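Local coordinates for protein PAN2-PAN3 deadenylation complex catalytic subunit pan2 (Neurospora crassa, PDB 4CZX) that probably shortens the poly(A) tails of mRNA as the catalytic subunit of the PAN deadenylation complex, represented here by its N-terminal WD40 domain alone, at residues A[40-45]-A[309-314]; A[282-287]-A[302-307]; A[55-60]-A[318-323]; A[247-252]-A[257-262]; A[66-71]-A[90-95]. All coordinates share one frame; numbering follows the deposited sequence.

Contact 1 (A[40-45]-A[309-314]); sequences ELLWIG and HNTYVW
The hydroxyl oxygen OG1 of T311 is the polar atom at this interface, and what it meets from 40-45 is a methyl group: CD1 of I44 lies 3.5 Å from OG1. The same methyl approaches the T311 branch point, with I44 CD1 3.7 Å from T311 CB, so the end of the isoleucine butts tip to tip against the threonine. In T311 the methyl CG2 stands opposite the backbone N while OG1 lies beside it (chi1 -67°), an orientation that turns the methyl toward L42, while OG1 faces the I44 end, which the methyl also touches. L42 CD2 meets T311 CG2 at 3.8 Å and also reaches V313 CG2, at 4.2 Å. The two strands belong to adjacent blades of the seven-bladed propeller: 41-45 lies in the first, 310-314 in the last, whose outer strand, 10-16, comes from the N-terminal end of the chain in the velcro closure of WD40 domains. Their axes run antiparallel at 162° but stay 10.1 Å apart, a separation bridged by side chains rather than by backbone hydrogen bonds. I44 also rests on V15 of that closing strand and on Y17 just beyond it, and A305 packs against T311.

Contact 2 (A[282-287]-A[302-307]); sequences CYTQPQ and KALADN
T284 and L304 point their ends at each other, OG1 of T284 lying 3.8 Å from CD2 of L304; the hydroxyl is satisfied by the carbonyl oxygen of G266, and the leucine methyl only abuts it. Farther along, D306 turns its carboxylate toward the backbone of 286-287. Its CG sits between the backbone N and the carbonyl carbon (chi1 70°), which lifts OD2 to within 3.7 Å of Q287 CB and 3.2 Å of Q287 N; Q287 N is hydrogen-bonded to Y312 OH. P286 flanks the same oxygen, its CB 4.1 Å from D306 OD2. OD2 accepts from G288 N, and OD1 takes both K308 N, closing an Asx turn, and N310 N. Q287, extended beyond CG, bonds through OE1 to N310 ND2. The contact thereby ties the connection between the last two blades to the turn that follows strand 302-306: 279-283 is the last strand along the chain of the penultimate blade, flanked by 2-3 and 267-272, 302-306 lies between 290-295 and 310-315 in the last one, and W314 of strand 310-315 packs on T284.

Contact 3 (A[55-60]-A[318-323]); sequences IGRELK and NKIQFT
The ring of F322 comes up to G56 with its rim, and the carbonyl oxygen of G56 sits near the ring plane, 3.3 Å from F322 CE2. R57 follows obliquely, its backbone N 3.5 Å from F322 CZ. Beside the ring, the CD1 end of I320 rests against the first side-chain carbon of R57, I320 CD1 to R57 CB being 4.1 Å. Beyond that carbon the arginine is extended from CG to NE and leads its charge away from the isoleucine. There E58 OE2 lies over one face of the guanidinium, offset toward its rim and 3.7 Å from R57 NH2, a long salt bridge of charges only, with no N-H directed at the oxygen.

Segment 55-60 is the turn of the hairpin formed by strands 50-55 and 60-66 in the first propeller blade: a type I turn from G56 to L59 with a G1 beta bulge. The G56 oxygen that meets the phenylalanine also accepts from L59 N at 3.1 Å, and K60 N donates to I55 O. In the next shell, E40 positions both sides, its backbone bonding to G56 while its carboxylate takes the backbone N of F322 and of T323. F35 meets the F322 ring edge to face, and L12 of strand 10-16 lies against both R57 and I320.

Contact 4 (A[247-252]-A[257-262]); sequences AHVRMH and TTAIVV
With V249 CG1 between the backbone N and the carbonyl carbon (chi1 67°), CG2 falls anti to N, which carries this methyl to A259 CB at 4.0 Å and on to V261 CG2. H252 directs its ring away from its own N (chi1 -160°) and toward the diagonal neighbour I260, where H252 CD2 and I260 CD1 are 3.7 Å apart and the side chains cross obliquely. M251 is bent at chi2 and chi3 and folds CE back to T258 O, 3.5 Å away. These residues belong to an antiparallel beta hairpin, strands 248-251 and 258-262, with H248-V262 and R250-I260 as hydrogen-bonded pairs and V249-V261 and M251-A259 as non-hydrogen-bonded ones. I260 N donates to R250 O at 2.7 Å. At the open end A247 and H248 both face V262 in a classic beta bulge, and V262 O accepts from both, at 2.9 Å from A247 N and 3.1 Å from H248 N. H248, R250 and I260 contact F293 of the last blade, and R250 makes salt bridges to D294 and D197; V249 and M251 pack on strand 204-210.

Contact 5 (A[66-71]-A[90-95]); sequences RIHPET and SRSVYM. With PO4 (phosphate ion), chain D.
I67 and Y94 come within 6.3 Å at their CA atoms and H68 and S92 within 7.2 Å, and no hydrogen bond joins the two segments directly; they meet through side chains and water. H68 and S92 both have nearly fully extended backbones. I67 leans at a slant on Y94, with CB 3.6 Å from Y94 CD2 and CG2 equally near that carbon. Y94 CG stands opposite its backbone N (chi1 -178°), which swings the ring to the isoleucine; an aromatic side chain of another protein chain meets it edge to face. S92 OG lies at the edge of the H68 ring, 3.7 Å from H68 CB, and two waters bridge there. One joins I67 O to S92 OG; the second joins S92 OG, R91 N and H68 ND1, the last at 2.7 Å. The other imidazole nitrogen, H68 NE2, is bonded to G73 O, which helps fix the ring. R91 donates from NH2 to O1 of a phosphate (3.2 Å), probably from the crystallisation liquor and also held by R107. Segment 66-71 leaves strand 60-66 of the first blade for strand 77-80 of the second, while 93-95 runs between strands 85-88 and 102-106, with F87 touching both I67 and Y94.

Contacts 1, 2 and 3 gather where the propeller ring closes. Contacts 1 and 2 share the last blade, whose strands are probably hydrogen-bonded through W314 N to K302 O (2.7 Å) and Y312 N to L304 O (2.8 Å). E40 is the residue shared between contacts 1 and 3, whose centres lie about 11 Å apart. Contact 4, in the penultimate blade, touches contact 2 through V262 CG1 and L304 CD2, 4.0 Å apart. Contact 5 stands alone, its centre about 29 Å from that of contact 4, across the chain's centre, and about 20 Å from that of contact 1; it alone of the five carries the phosphate. The metal-dependent exonuclease site belongs to another domain of the protein.

Contact 1 (A[40-45]-A[309-314])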
# COMPACT_ATOMS: atom_id res chain seq x y z
N GLU A 40 28.71 -18.55 14.18
CA GLU A 40 28.53 -19.62 13.20
C GLU A 40 27.71 -19.18 11.98
O GLU A 40 26.99 -19.98 11.38
CB GLU A 40 27.86 -20.82 13.86
CG GLU A 40 28.68 -21.43 14.97
CD GLU A 40 30.02 -21.90 14.46
OE1 GLU A 40 30.04 -22.98 13.82
OE2 GLU A 40 31.02 -21.19 14.65
N LEU A 41 27.84 -17.91 11.61
CA LEU A 41 27.02 -17.38 10.52
C LEU A 41 27.73 -17.38 9.17
O LEU A 41 28.93 -17.10 9.07
CB LEU A 41 26.57 -15.95 10.85
CG LEU A 41 25.70 -15.79 12.09
CD1 LEU A 41 25.36 -14.32 12.33
CD2 LEU A 41 24.44 -16.64 11.97
N LEU A 42 26.96 -17.70 8.14
CA LEU A 42 27.36 -17.44 6.75
C LEU A 42 26.42 -16.38 6.17
O LEU A 42 25.19 -16.51 6.25
CB LEU A 42 27.31 -18.71 5.91
CG LEU A 42 27.70 -18.55 4.43
CD1 LEU A 42 29.19 -18.26 4.27
CD2 LEU A 42 27.31 -19.79 3.64
N TRP A 43 27.01 -15.33 5.60
CA TRP A 43 26.23 -14.24 5.01
C TRP A 43 26.23 -14.30 3.49
O TRP A 43 27.27 -14.55 2.86
CB TRP A 43 26.78 -12.89 5.48
CG TRP A 43 26.52 -12.65 6.95
CD1 TRP A 43 27.28 -13.09 8.00
CD2 TRP A 43 25.41 -11.95 7.52
NE1 TRP A 43 26.72 -12.68 9.19
CE2 TRP A 43 25.58 -11.98 8.92
CE3 TRP A 43 24.30 -11.28 6.99
CZ2 TRP A 43 24.67 -11.37 9.80
CZ3 TRP A 43 23.40 -10.68 7.86
CH2 TRP A 43 23.59 -10.72 9.25
N ILE A 44 25.05 -14.06 2.90
CA ILE A 44 24.87 -14.12 1.43
C ILE A 44 24.20 -12.84 0.96
O ILE A 44 23.20 -12.42 1.55
CB ILE A 44 24.02 -15.34 1.01
CG1 ILE A 44 24.62 -16.63 1.59
CG2 ILE A 44 23.82 -15.41 -0.52
CD1 ILE A 44 23.80 -17.86 1.30
N GLY A 45 24.73 -12.22 -0.09
CA GLY A 45 24.11 -11.01 -0.62
C GLY A 45 23.38 -11.24 -1.93
O GLY A 45 23.74 -12.14 -2.68
N HIS A 309 21.59 -20.00 -8.01
CA HIS A 309 21.14 -19.44 -6.71
C HIS A 309 21.39 -20.35 -5.50
O HIS A 309 20.91 -20.07 -4.40
CB HIS A 309 19.64 -19.07 -6.76
CG HIS A 309 19.29 -18.01 -7.76
ND1 HIS A 309 18.40 -17.00 -7.48
CD2 HIS A 309 19.70 -17.82 -9.04
CE1 HIS A 309 18.28 -16.22 -8.54
NE2 HIS A 309 19.05 -16.69 -9.50
N ASN A 310 22.15 -21.43 -5.66
CA ASN A 310 22.45 -22.29 -4.52
C ASN A 310 23.70 -21.85 -3.79
O ASN A 310 24.66 -21.43 -4.42
CB ASN A 310 22.63 -23.74 -4.94
CG ASN A 310 21.49 -24.26 -5.77
OD1 ASN A 310 20.37 -24.40 -5.28
ND2 ASN A 310 21.76 -24.54 -7.05
N THR A 311 23.68 -21.94 -2.47
CA THR A 311 24.92 -21.86 -1.70
C THR A 311 25.07 -23.13 -0.88
O THR A 311 24.14 -23.54 -0.19
CB THR A 311 24.95 -20.64 -0.78
OG1 THR A 311 24.99 -19.45 -1.57
CG2 THR A 311 26.19 -20.67 0.12
N TYR A 312 26.25 -23.75 -1.00
CA TYR A 312 26.55 -25.02 -0.37
C TYR A 312 27.61 -24.85 0.70
O TYR A 312 28.50 -24.02 0.57
CB TYR A 312 27.07 -26.04 -1.38
CG TYR A 312 26.20 -26.26 -2.60
CD1 TYR A 312 26.31 -25.44 -3.71
CD2 TYR A 312 25.31 -27.31 -2.65
CE1 TYR A 312 25.54 -25.64 -4.83
CE2 TYR A 312 24.53 -27.53 -3.77
CZ TYR A 312 24.64 -26.69 -4.86
OH TYR A 312 23.86 -26.89 -5.97
N VAL A 313 27.52 -25.65 1.76
CA VAL A 313 28.62 -25.76 2.71
C VAL A 313 29.15 -27.18 2.67
O VAL A 313 28.39 -28.14 2.78
CB VAL A 313 28.20 -25.40 4.14
CG1 VAL A 313 29.27 -25.84 5.16
CG2 VAL A 313 27.97 -23.91 4.25
N TRP A 314 30.46 -27.30 2.48
CA TRP A 314 31.14 -28.59 2.45
C TRP A 314 32.16 -28.65 3.58
O TRP A 314 32.64 -27.62 4.06
CB TRP A 314 31.83 -28.83 1.10
CG TRP A 314 30.89 -29.20 -0.02
CD1 TRP A 314 30.03 -28.38 -0.68
CD2 TRP A 314 30.76 -30.50 -0.62
NE1 TRP A 314 29.35 -29.09 -1.65
CE2 TRP A 314 29.78 -30.39 -1.64
CE3 TRP A 314 31.36 -31.74 -0.40
CZ2 TRP A 314 29.40 -31.48 -2.42
CZ3 TRP A 314 30.98 -32.82 -1.18
CH2 TRP A 314 30.01 -32.68 -2.18

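Contact 2 (A[282-287]-A[302-307])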
# COMPACT_ATOMS: atom_id res chain seq x y z
N CYS A 282 39.44 -32.52 -4.24
CA CYS A 282 38.08 -32.96 -3.99
C CYS A 282 37.12 -32.29 -4.96
O CYS A 282 37.46 -31.33 -5.66
CB CYS A 282 37.68 -32.68 -2.54
SG CYS A 282 37.78 -30.96 -2.07
N TYR A 283 35.91 -32.82 -5.00
CA TYR A 283 34.90 -32.31 -5.91
C TYR A 283 33.65 -31.97 -5.12
O TYR A 283 33.37 -32.57 -4.08
CB TYR A 283 34.60 -33.33 -7.01
CG TYR A 283 35.81 -33.70 -7.85
CD1 TYR A 283 36.20 -32.90 -8.92
CD2 TYR A 283 36.55 -34.84 -7.58
CE1 TYR A 283 37.30 -33.23 -9.69
CE2 TYR A 283 37.64 -35.18 -8.34
CZ TYR A 283 38.02 -34.38 -9.40
OH TYR A 283 39.11 -34.71 -10.16
N THR A 284 32.93 -30.97 -5.61
CA THR A 284 31.63 -30.63 -5.06
C THR A 284 30.63 -30.82 -6.20
O THR A 284 31.03 -31.07 -7.33
CB THR A 284 31.59 -29.20 -4.52
OG1 THR A 284 31.95 -28.28 -5.55
CG2 THR A 284 32.58 -29.05 -3.36
N GLN A 285 29.33 -30.73 -5.91
CA GLN A 285 28.35 -30.98 -6.96
C GLN A 285 27.45 -29.79 -7.18
O GLN A 285 26.25 -29.88 -6.96
CB GLN A 285 27.49 -32.20 -6.62
CG GLN A 285 28.22 -33.29 -5.85
CD GLN A 285 29.36 -33.89 -6.65
OE1 GLN A 285 29.37 -33.84 -7.88
NE2 GLN A 285 30.33 -34.47 -5.94
N PRO A 286 28.03 -28.66 -7.60
CA PRO A 286 27.15 -27.49 -7.76
C PRO A 286 26.17 -27.71 -8.91
O PRO A 286 26.53 -28.34 -9.91
CB PRO A 286 28.14 -26.36 -8.07
CG PRO A 286 29.32 -27.03 -8.68
CD PRO A 286 29.40 -28.41 -8.09
N GLN A 287 24.95 -27.23 -8.76
CA GLN A 287 23.97 -27.33 -9.83
C GLN A 287 24.42 -26.46 -11.00
O GLN A 287 24.36 -26.88 -12.15
CB GLN A 287 22.57 -26.92 -9.35
CG GLN A 287 21.51 -27.02 -10.43
CD GLN A 287 20.13 -26.57 -9.96
OE1 GLN A 287 19.97 -26.02 -8.87
NE2 GLN A 287 19.13 -26.80 -10.80
N LYS A 302 33.72 -24.89 4.12
CA LYS A 302 33.91 -24.32 2.79
C LYS A 302 32.56 -24.02 2.15
O LYS A 302 31.70 -24.89 2.07
CB LYS A 302 34.68 -25.29 1.87
CG LYS A 302 36.19 -25.36 2.12
CD LYS A 302 36.54 -26.17 3.37
CE LYS A 302 38.04 -26.44 3.43
NZ LYS A 302 38.43 -27.26 4.62
N ALA A 303 32.38 -22.78 1.71
CA ALA A 303 31.10 -22.38 1.11
C ALA A 303 31.27 -21.99 -0.34
O ALA A 303 32.23 -21.32 -0.69
CB ALA A 303 30.48 -21.23 1.89
N LEU A 304 30.31 -22.40 -1.18
CA LEU A 304 30.34 -22.13 -2.61
C LEU A 304 28.95 -21.70 -3.08
O LEU A 304 27.97 -22.39 -2.80
CB LEU A 304 30.78 -23.37 -3.39
CG LEU A 304 32.16 -23.99 -3.17
CD1 LEU A 304 32.20 -24.89 -1.94
CD2 LEU A 304 32.58 -24.76 -4.40
N ALA A 305 28.86 -20.58 -3.78
CA ALA A 305 27.58 -20.16 -4.34
C ALA A 305 27.63 -20.31 -5.85
O ALA A 305 28.66 -20.01 -6.46
CB ALA A 305 27.25 -18.72 -3.96
N ASP A 306 26.53 -20.79 -6.45
CA ASP A 306 26.52 -21.02 -7.89
C ASP A 306 25.52 -20.11 -8.61
O ASP A 306 24.74 -19.40 -7.98
CB ASP A 306 26.25 -22.50 -8.23
CG ASP A 306 24.82 -22.96 -7.93
OD1 ASP A 306 23.88 -22.14 -7.79
OD2 ASP A 306 24.62 -24.19 -7.84
N ASN A 307 25.55 -20.14 -9.94
CA ASN A 307 24.72 -19.21 -10.69
C ASN A 307 23.27 -19.68 -10.79
O ASN A 307 22.45 -19.03 -11.43
CB ASN A 307 25.32 -18.96 -12.08
CG ASN A 307 25.18 -20.14 -13.00
OD1 ASN A 307 25.03 -21.28 -12.56
ND2 ASN A 307 25.22 -19.87 -14.30

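Contact 3 (A[55-60]-A[318-323])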
# COMPACT_ATOMS: atom_id res chain seq x y z
N ILE A 55 22.83 -20.11 9.90
CA ILE A 55 23.57 -20.69 11.03
C ILE A 55 24.05 -22.10 10.79
O ILE A 55 23.28 -22.97 10.39
CB ILE A 55 22.70 -20.75 12.32
CG1 ILE A 55 22.03 -19.41 12.61
CG2 ILE A 55 23.53 -21.23 13.51
CD1 ILE A 55 20.86 -19.53 13.58
N GLY A 56 25.33 -22.32 11.08
CA GLY A 56 25.86 -23.67 11.13
C GLY A 56 25.99 -24.32 9.78
O GLY A 56 25.70 -23.71 8.75
N ARG A 57 26.44 -25.57 9.78
CA ARG A 57 26.71 -26.29 8.55
C ARG A 57 25.43 -26.60 7.77
O ARG A 57 25.48 -26.83 6.57
CB ARG A 57 27.47 -27.58 8.84
CG ARG A 57 26.73 -28.58 9.71
CD ARG A 57 27.53 -29.87 9.85
NE ARG A 57 26.86 -30.86 10.69
CZ ARG A 57 25.90 -31.67 10.27
NH1 ARG A 57 25.47 -31.62 9.01
NH2 ARG A 57 25.36 -32.55 11.11
N GLU A 58 24.29 -26.60 8.45
CA GLU A 58 23.03 -26.91 7.79
C GLU A 58 22.35 -25.66 7.24
O GLU A 58 21.28 -25.73 6.63
CB GLU A 58 22.11 -27.66 8.75
CG GLU A 58 22.80 -28.81 9.47
CD GLU A 58 21.84 -29.65 10.30
OE1 GLU A 58 20.62 -29.44 10.16
OE2 GLU A 58 22.31 -30.51 11.08
N LEU A 59 22.98 -24.51 7.47
CA LEU A 59 22.51 -23.23 6.94
C LEU A 59 21.06 -22.91 7.34
O LEU A 59 20.23 -22.55 6.51
CB LEU A 59 22.66 -23.20 5.42
CG LEU A 59 24.11 -23.31 4.93
CD1 LEU A 59 24.20 -23.39 3.40
CD2 LEU A 59 24.92 -22.14 5.45
N LYS A 60 20.78 -23.06 8.63
CA LYS A 60 19.49 -22.68 9.19
C LYS A 60 19.34 -21.16 9.09
O LYS A 60 20.24 -20.41 9.46
CB LYS A 60 19.40 -23.17 10.65
CG LYS A 60 18.25 -22.63 11.47
CD LYS A 60 18.35 -23.13 12.91
CE LYS A 60 17.38 -22.40 13.84
NZ LYS A 60 17.72 -22.61 15.28
N ASN A 318 32.40 -34.87 10.63
CA ASN A 318 32.72 -34.84 12.05
C ASN A 318 32.61 -33.44 12.64
O ASN A 318 33.53 -32.63 12.47
CB ASN A 318 34.13 -35.40 12.29
CG ASN A 318 34.38 -36.71 11.58
OD1 ASN A 318 33.53 -37.61 11.58
ND2 ASN A 318 35.54 -36.83 10.95
N LYS A 319 31.49 -33.18 13.31
CA LYS A 319 31.20 -31.95 14.07
C LYS A 319 32.09 -30.74 13.78
O LYS A 319 33.04 -30.47 14.52
CB LYS A 319 31.26 -32.25 15.57
N ILE A 320 31.80 -30.02 12.70
CA ILE A 320 32.61 -28.86 12.35
C ILE A 320 32.09 -27.59 13.02
O ILE A 320 30.90 -27.48 13.33
CB ILE A 320 32.67 -28.63 10.82
CG1 ILE A 320 31.37 -28.02 10.30
CG2 ILE A 320 32.98 -29.92 10.10
CD1 ILE A 320 31.52 -27.32 8.97
N GLN A 321 33.00 -26.66 13.26
CA GLN A 321 32.66 -25.35 13.80
C GLN A 321 33.27 -24.27 12.90
O GLN A 321 34.43 -24.37 12.52
CB GLN A 321 33.15 -25.20 15.25
N PHE A 322 32.48 -23.24 12.57
CA PHE A 322 32.95 -22.17 11.68
C PHE A 322 33.98 -21.25 12.33
O PHE A 322 34.95 -20.87 11.68
CB PHE A 322 31.76 -21.33 11.17
CG PHE A 322 30.81 -22.09 10.28
CD1 PHE A 322 31.19 -23.29 9.70
CD2 PHE A 322 29.53 -21.60 10.03
CE1 PHE A 322 30.31 -23.99 8.88
CE2 PHE A 322 28.66 -22.29 9.22
CZ PHE A 322 29.05 -23.49 8.65
N THR A 323 33.77 -20.88 13.60
CA THR A 323 34.77 -20.07 14.33
C THR A 323 34.96 -20.56 15.77
O THR A 323 34.18 -21.38 16.26
CB THR A 323 34.39 -18.57 14.37
OG1 THR A 323 33.70 -18.21 13.17
CG2 THR A 323 35.65 -17.69 14.53

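Contact 4 (A[247-252]-A[257-262])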
# COMPACT_ATOMS: atom_id res chain seq x y z
N ALA A 247 39.33 -19.94 -10.45
CA ALA A 247 38.29 -18.92 -10.36
C ALA A 247 38.31 -18.22 -9.00
O ALA A 247 38.12 -17.01 -8.92
CB ALA A 247 36.93 -19.54 -10.63
N HIS A 248 38.53 -19.00 -7.94
CA HIS A 248 38.56 -18.46 -6.59
C HIS A 248 39.66 -19.09 -5.76
O HIS A 248 40.12 -20.21 -6.03
CB HIS A 248 37.21 -18.66 -5.89
CG HIS A 248 36.06 -18.15 -6.70
ND1 HIS A 248 35.73 -16.82 -6.76
CD2 HIS A 248 35.20 -18.80 -7.51
CE1 HIS A 248 34.71 -16.66 -7.58
NE2 HIS A 248 34.37 -17.85 -8.05
N VAL A 249 40.09 -18.34 -4.74
CA VAL A 249 41.15 -18.78 -3.86
C VAL A 249 40.99 -18.17 -2.47
O VAL A 249 40.59 -17.02 -2.31
CB VAL A 249 42.55 -18.43 -4.44
CG1 VAL A 249 42.76 -16.91 -4.47
CG2 VAL A 249 43.66 -19.14 -3.68
N ARG A 250 41.29 -18.99 -1.47
CA ARG A 250 41.37 -18.53 -0.09
C ARG A 250 42.59 -19.14 0.56
O ARG A 250 42.88 -20.31 0.34
CB ARG A 250 40.12 -18.91 0.71
CG ARG A 250 38.86 -18.14 0.34
CD ARG A 250 38.97 -16.68 0.77
NE ARG A 250 37.73 -15.93 0.50
CZ ARG A 250 37.55 -15.13 -0.55
NH1 ARG A 250 38.50 -15.00 -1.47
NH2 ARG A 250 36.41 -14.48 -0.68
N MET A 251 43.29 -18.34 1.36
CA MET A 251 44.35 -18.88 2.21
C MET A 251 43.71 -19.70 3.32
O MET A 251 42.67 -19.30 3.88
CB MET A 251 45.20 -17.77 2.82
CG MET A 251 46.01 -16.99 1.80
SD MET A 251 47.19 -18.04 0.91
CE MET A 251 48.28 -18.61 2.23
N HIS A 252 44.30 -20.84 3.63
CA HIS A 252 43.84 -21.68 4.72
C HIS A 252 44.24 -21.01 6.03
O HIS A 252 45.42 -20.69 6.23
CB HIS A 252 44.44 -23.08 4.61
CG HIS A 252 43.68 -24.12 5.37
ND1 HIS A 252 43.66 -24.17 6.75
CD2 HIS A 252 42.93 -25.16 4.94
CE1 HIS A 252 42.91 -25.18 7.14
NE2 HIS A 252 42.46 -25.81 6.06
N THR A 257 50.72 -21.89 4.97
CA THR A 257 51.33 -21.76 3.65
C THR A 257 50.49 -22.46 2.57
O THR A 257 50.98 -22.76 1.49
CB THR A 257 52.73 -22.35 3.63
OG1 THR A 257 52.65 -23.76 3.89
CG2 THR A 257 53.59 -21.68 4.69
N THR A 258 49.24 -22.71 2.90
CA THR A 258 48.37 -23.49 2.03
C THR A 258 47.24 -22.62 1.46
O THR A 258 46.69 -21.77 2.16
CB THR A 258 47.78 -24.70 2.80
OG1 THR A 258 48.85 -25.60 3.14
CG2 THR A 258 46.77 -25.44 1.97
N ALA A 259 46.95 -22.83 0.17
CA ALA A 259 45.84 -22.15 -0.49
C ALA A 259 44.75 -23.15 -0.87
O ALA A 259 45.03 -24.32 -1.14
CB ALA A 259 46.33 -21.42 -1.74
N ILE A 260 43.52 -22.67 -0.88
CA ILE A 260 42.37 -23.46 -1.29
C ILE A 260 41.87 -22.90 -2.61
O ILE A 260 41.40 -21.78 -2.65
CB ILE A 260 41.26 -23.41 -0.24
CG1 ILE A 260 41.80 -23.87 1.12
CG2 ILE A 260 40.10 -24.28 -0.67
CD1 ILE A 260 40.87 -23.52 2.29
N VAL A 261 41.98 -23.68 -3.68
CA VAL A 261 41.73 -23.19 -5.03
C VAL A 261 40.53 -23.87 -5.67
O VAL A 261 40.40 -25.10 -5.62
CB VAL A 261 42.96 -23.42 -5.93
CG1 VAL A 261 42.76 -22.72 -7.27
CG2 VAL A 261 44.21 -22.92 -5.23
N VAL A 262 39.66 -23.08 -6.30
CA VAL A 262 38.38 -23.57 -6.77
C VAL A 262 38.15 -23.19 -8.23
O VAL A 262 38.39 -22.05 -8.62
CB VAL A 262 37.21 -23.00 -5.91
CG1 VAL A 262 35.91 -23.68 -6.27
CG2 VAL A 262 37.51 -23.16 -4.42

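Contact 5 (A[66-71]-A[90-95])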
# COMPACT_ATOMS: atom_id res chain seq x y z
N ARG A 66 17.33 -5.84 3.93
CA ARG A 66 17.93 -5.11 2.83
C ARG A 66 18.83 -4.02 3.37
O ARG A 66 18.46 -3.31 4.30
CB ARG A 66 16.85 -4.53 1.91
CG ARG A 66 17.44 -4.09 0.56
CD ARG A 66 16.36 -3.45 -0.36
NE ARG A 66 15.29 -4.38 -0.74
CZ ARG A 66 15.43 -5.37 -1.61
NH1 ARG A 66 16.61 -5.59 -2.18
NH2 ARG A 66 14.40 -6.16 -1.91
N ILE A 67 20.03 -3.88 2.82
CA ILE A 67 21.01 -2.97 3.41
C ILE A 67 21.20 -1.66 2.63
O ILE A 67 21.94 -0.78 3.06
CB ILE A 67 22.38 -3.70 3.63
CG1 ILE A 67 22.94 -4.31 2.33
CG2 ILE A 67 22.20 -4.82 4.65
CD1 ILE A 67 23.67 -3.34 1.41
N HIS A 68 20.53 -1.51 1.49
CA HIS A 68 20.51 -0.23 0.78
C HIS A 68 19.29 -0.19 -0.15
O HIS A 68 18.65 -1.22 -0.34
CB HIS A 68 21.83 0.02 0.01
CG HIS A 68 22.12 -0.97 -1.08
ND1 HIS A 68 23.38 -1.10 -1.62
CD2 HIS A 68 21.33 -1.84 -1.74
CE1 HIS A 68 23.36 -2.03 -2.56
NE2 HIS A 68 22.12 -2.49 -2.66
N PRO A 69 18.94 0.98 -0.71
CA PRO A 69 17.81 1.02 -1.66
C PRO A 69 18.03 0.02 -2.80
O PRO A 69 19.16 -0.09 -3.28
CB PRO A 69 17.82 2.45 -2.18
CG PRO A 69 18.50 3.24 -1.11
CD PRO A 69 19.52 2.33 -0.50
N GLU A 70 16.99 -0.70 -3.21
CA GLU A 70 17.21 -1.80 -4.16
C GLU A 70 17.73 -1.32 -5.52
O GLU A 70 18.35 -2.09 -6.25
CB GLU A 70 15.93 -2.62 -4.35
CG GLU A 70 14.79 -1.89 -5.02
CD GLU A 70 13.46 -2.55 -4.70
OE1 GLU A 70 13.18 -3.64 -5.24
OE2 GLU A 70 12.71 -1.98 -3.88
N THR A 71 17.50 -0.05 -5.85
CA THR A 71 18.06 0.54 -7.07
C THR A 71 19.58 0.72 -7.02
O THR A 71 20.22 0.98 -8.04
CB THR A 71 17.39 1.90 -7.35
OG1 THR A 71 17.38 2.69 -6.16
CG2 THR A 71 15.97 1.67 -7.80
N SER A 90 27.28 0.00 -3.96
CA SER A 90 27.93 0.99 -4.82
C SER A 90 27.80 2.42 -4.32
O SER A 90 28.67 3.24 -4.60
CB SER A 90 27.37 0.89 -6.24
OG SER A 90 28.00 -0.17 -6.92
N ARG A 91 26.72 2.72 -3.60
CA ARG A 91 26.40 4.11 -3.25
C ARG A 91 26.48 4.39 -1.75
O ARG A 91 26.27 5.53 -1.31
CB ARG A 91 24.98 4.47 -3.74
CG ARG A 91 24.78 4.32 -5.26
CD ARG A 91 25.67 5.29 -6.04
NE ARG A 91 25.60 6.62 -5.46
CZ ARG A 91 24.62 7.49 -5.70
NH1 ARG A 91 23.63 7.19 -6.53
NH2 ARG A 91 24.64 8.68 -5.10
N SER A 92 26.79 3.38 -0.96
CA SER A 92 26.69 3.54 0.49
C SER A 92 27.37 2.43 1.26
O SER A 92 27.68 1.37 0.72
CB SER A 92 25.22 3.62 0.92
OG SER A 92 24.60 2.36 0.73
N VAL A 93 27.58 2.69 2.55
CA VAL A 93 28.11 1.70 3.47
C VAL A 93 27.13 1.64 4.63
O VAL A 93 26.68 2.68 5.11
CB VAL A 93 29.52 2.05 3.96
CG1 VAL A 93 30.09 0.95 4.86
CG2 VAL A 93 30.46 2.32 2.78
N TYR A 94 26.79 0.43 5.05
CA TYR A 94 25.77 0.23 6.08
C TYR A 94 26.32 -0.67 7.17
O TYR A 94 27.05 -1.62 6.88
CB TYR A 94 24.52 -0.41 5.46
CG TYR A 94 23.37 -0.61 6.42
CD1 TYR A 94 22.72 0.47 7.00
CD2 TYR A 94 22.90 -1.89 6.71
CE1 TYR A 94 21.65 0.30 7.88
CE2 TYR A 94 21.82 -2.08 7.59
CZ TYR A 94 21.21 -0.98 8.17
OH TYR A 94 20.15 -1.17 9.04
N MET A 95 25.97 -0.38 8.42
CA MET A 95 26.35 -1.26 9.51
C MET A 95 25.15 -1.59 10.38
O MET A 95 24.38 -0.70 10.75
CB MET A 95 27.45 -0.63 10.36
CG MET A 95 27.93 -1.59 11.44
SD MET A 95 29.31 -0.96 12.40
CE MET A 95 29.53 -2.32 13.53
P PO4 D . 20.91 9.62 -4.16
O1 PO4 D . 21.85 10.32 -5.11
O2 PO4 D . 20.60 8.25 -4.70
O3 PO4 D . 21.55 9.52 -2.80
O4 PO4 D . 19.63 10.42 -4.03
O HOH W 1 22.63 1.81 2.70
O HOH W 2 24.58 1.29 -1.84